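PDB 4F43: protelomerase from Agrobacterium tumefaciens, which generates the hairpin ends of the linear chromosome by resolving its DNA, and protects the ends once formed. Local coordinates for residues Thr5-Thr9 with Ser10-Lys14; Pro27-Leu30 with Leu31-Asp35. The protein carries 1 engineered substitution. One frame throughout, in Å; residues are numbered along the deposited sequence.

Contact 1. Residues Thr5-Thr9 with Ser10-Lys14; sequences TGVAT and SIVEK
Val7 and Val12 meet across the start of helix 9-18 in a hydrophobic staple, a local contact at the protein surface between the residue before the N-cap and the fourth residue beyond the cap. The two methyl groups that touch are Val7 CG2 and Val12 CG2, 4.1 Å apart, and the side chains cross at about a right angle. Val12 makes this possible by keeping CG1 anti to the backbone N (chi1 174°), which leaves CG2 beside that N and turned back to the incoming chain. The same methyl rests 3.4 Å from Ala8 O.

Ala8 is the N-cap and brings no polar side chain to the task, so what the segments offer each other here is mainly backbone and methyl. Its carbonyl opens the helical pattern with a weak bond, Val12 N to Ala8 O at 3.3 Å, although the N-H points almost straight at the oxygen (174°). Its CB packs 3.9 Å from Ile11 CG1, on the buried side of the turn. The next bond is tighter: Glu13 N reaches Thr9 O at 2.9 Å, with the donor tilted 28° from the carbonyl plane. The Glu13 side chain, extended beyond CG, crosses that of Thr9 obliquely; its CG lies 3.2 Å from Thr9 O and its OE2 3.5 Å from Thr9 CG2. Ser10 OG instead turns out of the contact, to a hydrogen bond with Glu81.

The chemistry implies a helix start marked by main-chain bonds, the first weak and the second firm, and by methyl contacts, with no side-chain acceptor at the cap.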
loop_
_atom_site.group_PDB
_atom_site.type_symbol
_atom_site.label_atom_id
_atom_site.label_comp_id
_atom_site.label_asym_id
_atom_site.label_seq_id
_atom_site.Cartn_x
_atom_site.Cartn_y
_atom_site.Cartn_z
ATOM N N THR A 5 5.724 -30.670 13.568
ATOM C CA THR A 5 4.288 -30.428 13.645
ATOM C C THR A 5 3.986 -28.940 13.787
ATOM O O THR A 5 4.756 -28.196 14.394
ATOM C CB THR A 5 3.654 -31.176 14.831
ATOM O OG1 THR A 5 4.152 -30.638 16.062
ATOM C CG2 THR A 5 3.982 -32.658 14.761
ATOM N N GLY A 6 2.861 -28.511 13.226
ATOM C CA GLY A 6 2.465 -27.117 13.297
ATOM C C GLY A 6 1.096 -26.846 12.705
ATOM O O GLY A 6 0.556 -27.662 11.959
ATOM N N VAL A 7 0.537 -25.688 13.040
ATOM C CA VAL A 7 -0.776 -25.295 12.541
ATOM C C VAL A 7 -0.840 -23.795 12.239
ATOM O O VAL A 7 -0.541 -22.964 13.096
ATOM C CB VAL A 7 -1.895 -25.689 13.531
ATOM C CG1 VAL A 7 -1.495 -25.346 14.962
ATOM C CG2 VAL A 7 -3.211 -25.023 13.151
ATOM N N ALA A 8 -1.218 -23.461 11.010
ATOM C CA ALA A 8 -1.391 -22.069 10.615
ATOM C C ALA A 8 -2.774 -21.591 11.036
ATOM O O ALA A 8 -3.739 -21.714 10.282
ATOM C CB ALA A 8 -1.201 -21.911 9.116
ATOM N N THR A 9 -2.857 -21.044 12.245
ATOM C CA THR A 9 -4.133 -20.685 12.859
ATOM C C THR A 9 -4.908 -19.640 12.058
ATOM O O THR A 9 -6.137 -19.599 12.112
ATOM C CB THR A 9 -3.935 -20.163 14.295
ATOM O OG1 THR A 9 -2.809 -20.815 14.895
ATOM C CG2 THR A 9 -5.177 -20.424 15.137
ATOM N N SER A 10 -4.187 -18.800 11.323
ATOM C CA SER A 10 -4.806 -17.754 10.516
ATOM C C SER A 10 -5.754 -18.347 9.476
ATOM O O SER A 10 -6.942 -18.010 9.432
ATOM C CB SER A 10 -3.730 -16.919 9.820
ATOM O OG SER A 10 -2.822 -16.370 10.759
ATOM N N ILE A 11 -5.216 -19.236 8.649
ATOM C CA ILE A 11 -5.984 -19.892 7.597
ATOM C C ILE A 11 -7.168 -20.654 8.181
ATOM O O ILE A 11 -8.295 -20.544 7.694
ATOM C CB ILE A 11 -5.113 -20.883 6.806
ATOM C CG1 ILE A 11 -3.719 -20.299 6.557
ATOM C CG2 ILE A 11 -5.795 -21.268 5.504
ATOM C CD1 ILE A 11 -3.719 -19.070 5.674
ATOM N N VAL A 12 -6.896 -21.421 9.233
ATOM C CA VAL A 12 -7.912 -22.228 9.900
ATOM C C VAL A 12 -9.076 -21.380 10.404
ATOM O O VAL A 12 -10.237 -21.712 10.168
ATOM C CB VAL A 12 -7.312 -23.028 11.074
ATOM C CG1 VAL A 12 -8.406 -23.753 11.844
ATOM C CG2 VAL A 12 -6.270 -24.012 10.565
ATOM N N GLU A 13 -8.763 -20.286 11.089
ATOM C CA GLU A 13 -9.793 -19.377 11.582
ATOM C C GLU A 13 -10.550 -18.730 10.427
ATOM O O GLU A 13 -11.769 -18.547 10.494
ATOM C CB GLU A 13 -9.181 -18.309 12.491
ATOM C CG GLU A 13 -8.701 -18.842 13.831
ATOM C CD GLU A 13 -8.000 -17.788 14.664
ATOM O OE1 GLU A 13 -7.819 -16.657 14.166
ATOM O OE2 GLU A 13 -7.630 -18.090 15.818
ATOM N N LYS A 14 -9.826 -18.400 9.360
ATOM C CA LYS A 14 -10.447 -17.822 8.171
ATOM C C LYS A 14 -11.396 -18.803 7.486
ATOM O O LYS A 14 -12.312 -18.396 6.772
ATOM C CB LYS A 14 -9.385 -17.338 7.181
ATOM C CG LYS A 14 -8.717 -16.036 7.584
ATOM C CD LYS A 14 -7.783 -15.539 6.497
ATOM C CE LYS A 14 -7.186 -14.190 6.859
ATOM N NZ LYS A 14 -6.288 -13.678 5.790
#

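Contact 2. Residues Pro27-Leu30 with Leu31-Asp35; sequences PTVL and LRIAD. With nucleotides of chain B.
Val29 and Ile33 are brought together by contrasting first torsions: Val29 sends CG1 anti to the backbone N (chi1 177°), whereas Ile33 keeps CG1 anti to the carbonyl carbon (chi1 -63°) and lays it back along the preceding turn. Ile33 CD1 then reaches Val29 CG1 at 4.2 Å, an i to i+4 contact in the first turns of helix 28-40, whose N-terminus faces the backbone of the bound DNA. The same pose brings Ile33 CG1 to 3.2 Å from Val29 O.

Four successive backbone bonds build this start, beginning with Leu31 N to Pro27 O at 3.0 Å, accepted by the N-cap residue itself. The next three, from Arg32, Ile33 and Ala34 to Thr28, Val29 and Leu30, are slightly shorter. Arg32 lays its CG 3.3 Å from Thr28 O, and the rest of its chain carries the guanidinium away from the turn, where NE is held in a salt bridge by Glu56. Outside the segment, Tyr71 and Tyr75 of helix 65-82 pack on the Val29, Arg32 and Ile33 side of the helix, and Ile11 and Ile15 of helix 9-18 pack on that of Leu30, Leu31 and Ala34.

At the helix start, the phosphate of nucleotide DA8 of chain B lies by the first-turn amides. Leu30 N gives OP1 a weak but nearly straight hydrogen bond (3.5 Å, 169°), and the partial positive charge of a helix N-terminus would be expected to suit this anion. Val29 CG2 packs against the sugar-phosphate backbone, 3.9 Å from C5' of DA8. Thr28 OG1 lies 3.5 Å from DA8 C5', while Pro27 CA approaches DA8 OP1 to 3.1 Å.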
loop_
_atom_site.group_PDB
_atom_site.type_symbol
_atom_site.label_atom_id
_atom_site.label_comp_id
_atom_site.label_asym_id
_atom_site.label_seq_id
_atom_site.Cartn_x
_atom_site.Cartn_y
_atom_site.Cartn_z
ATOM N N PRO A 27 -13.348 -20.854 -0.411
ATOM C CA PRO A 27 -11.929 -20.622 -0.116
ATOM C C PRO A 27 -11.030 -21.787 -0.528
ATOM O O PRO A 27 -10.388 -22.392 0.329
ATOM C CB PRO A 27 -11.915 -20.459 1.408
ATOM C CG PRO A 27 -13.117 -21.201 1.877
ATOM C CD PRO A 27 -14.153 -20.992 0.816
ATOM N N THR A 28 -10.976 -22.076 -1.826
ATOM C CA THR A 28 -10.213 -23.208 -2.349
ATOM C C THR A 28 -8.718 -23.116 -2.046
ATOM O O THR A 28 -8.100 -24.098 -1.632
ATOM C CB THR A 28 -10.405 -23.357 -3.872
ATOM O OG1 THR A 28 -9.986 -22.157 -4.531
ATOM C CG2 THR A 28 -11.866 -23.626 -4.199
ATOM N N VAL A 29 -8.145 -21.934 -2.256
ATOM C CA VAL A 29 -6.718 -21.723 -2.032
ATOM C C VAL A 29 -6.351 -21.900 -0.559
ATOM O O VAL A 29 -5.374 -22.576 -0.230
ATOM C CB VAL A 29 -6.272 -20.327 -2.510
ATOM C CG1 VAL A 29 -4.798 -20.105 -2.208
ATOM C CG2 VAL A 29 -6.549 -20.160 -3.997
ATOM N N LEU A 30 -7.142 -21.290 0.319
ATOM C CA LEU A 30 -6.953 -21.435 1.760
ATOM C C LEU A 30 -7.039 -22.903 2.168
ATOM O O LEU A 30 -6.313 -23.357 3.053
ATOM C CB LEU A 30 -7.999 -20.616 2.522
ATOM C CG LEU A 30 -7.936 -19.095 2.371
ATOM C CD1 LEU A 30 -9.162 -18.443 2.992
ATOM C CD2 LEU A 30 -6.664 -18.551 3.000
ATOM N N LEU A 31 -7.928 -23.641 1.509
ATOM C CA LEU A 31 -8.066 -25.072 1.749
ATOM C C LEU A 31 -6.819 -25.835 1.316
ATOM O O LEU A 31 -6.362 -26.734 2.021
ATOM C CB LEU A 31 -9.297 -25.626 1.028
ATOM C CG LEU A 31 -10.657 -25.259 1.625
ATOM C CD1 LEU A 31 -11.784 -25.857 0.797
ATOM C CD2 LEU A 31 -10.749 -25.713 3.073
ATOM N N ARG A 32 -6.273 -25.478 0.157
ATOM C CA ARG A 32 -5.064 -26.128 -0.340
ATOM C C ARG A 32 -3.873 -25.852 0.572
ATOM O O ARG A 32 -3.035 -26.727 0.792
ATOM C CB ARG A 32 -4.751 -25.692 -1.772
ATOM C CG ARG A 32 -5.796 -26.116 -2.789
ATOM C CD ARG A 32 -5.184 -26.297 -4.167
ATOM N NE ARG A 32 -4.183 -27.360 -4.173
ATOM C CZ ARG A 32 -4.455 -28.640 -4.401
ATOM N NH1 ARG A 32 -5.701 -29.023 -4.643
ATOM N NH2 ARG A 32 -3.481 -29.539 -4.385
ATOM N N ILE A 33 -3.808 -24.635 1.101
ATOM C CA ILE A 33 -2.760 -24.265 2.048
ATOM C C ILE A 33 -2.918 -25.039 3.354
ATOM O O ILE A 33 -1.939 -25.524 3.928
ATOM C CB ILE A 33 -2.775 -22.750 2.340
ATOM C CG1 ILE A 33 -2.489 -21.960 1.064
ATOM C CG2 ILE A 33 -1.758 -22.396 3.413
ATOM C CD1 ILE A 33 -2.523 -20.460 1.249
ATOM N N ALA A 34 -4.159 -25.153 3.817
ATOM C CA ALA A 34 -4.453 -25.890 5.042
ATOM C C ALA A 34 -4.060 -27.360 4.913
ATOM O O ALA A 34 -3.438 -27.926 5.811
ATOM C CB ALA A 34 -5.927 -25.763 5.396
ATOM N N ASP A 35 -4.427 -27.968 3.789
ATOM C CA ASP A 35 -4.088 -29.362 3.522
ATOM C C ASP A 35 -2.585 -29.525 3.331
ATOM O O ASP A 35 -2.024 -30.584 3.609
ATOM C CB ASP A 35 -4.829 -29.867 2.283
ATOM C CG ASP A 35 -6.334 -29.772 2.424
ATOM O OD1 ASP A 35 -6.822 -29.739 3.572
ATOM O OD2 ASP A 35 -7.028 -29.728 1.385
ATOM P P DA B 8 -9.609 -17.673 -1.620
ATOM O OP1 DA B 8 -9.401 -18.984 -0.971
ATOM O OP2 DA B 8 -8.814 -16.509 -1.168
ATOM O "O5'" DA B 8 -9.389 -17.835 -3.195
ATOM C "C5'" DA B 8 -10.203 -18.735 -3.935
ATOM C "C4'" DA B 8 -10.432 -18.216 -5.344
ATOM O "O4'" DA B 8 -10.973 -16.873 -5.263
ATOM C "C3'" DA B 8 -9.184 -18.124 -6.217
ATOM O "O3'" DA B 8 -9.492 -18.520 -7.545
ATOM C "C2'" DA B 8 -8.816 -16.646 -6.160
ATOM C "C1'" DA B 8 -10.183 -15.990 -6.030
ATOM N N9 DA B 8 -10.137 -14.696 -5.354
ATOM C C8 DA B 8 -9.810 -14.450 -4.049
ATOM N N7 DA B 8 -9.857 -13.179 -3.725
ATOM C C5 DA B 8 -10.241 -12.549 -4.898
ATOM C C6 DA B 8 -10.474 -11.197 -5.226
ATOM N N6 DA B 8 -10.346 -10.186 -4.361
ATOM N N1 DA B 8 -10.846 -10.922 -6.492
ATOM C C2 DA B 8 -10.977 -11.925 -7.367
ATOM N N3 DA B 8 -10.787 -13.229 -7.177
ATOM C C4 DA B 8 -10.418 -13.472 -5.911
#

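In the fold
Contact 1 and contact 2 illustrate two ways to begin a helix, on helices 9-18 and 28-40, consecutive in this protein fragment, which includes the catalytic domain of the telomere resolvase family. Both lie at the surface, on the same side of the chain's centre, and each includes one buried residue, Ala8 and Ile33. Their centres are 11 Å apart, and Ile11 CG2 packs 3.3 Å from Leu30 O, so the two helix starts pack directly against each other. Contact 1 joins an extended segment to its helix through a few methyl contacts, a weak opening bond and one firm bond after it, whereas contact 2 has regular backbone bonding from its cap onward and presents its first turn to a DNA phosphate.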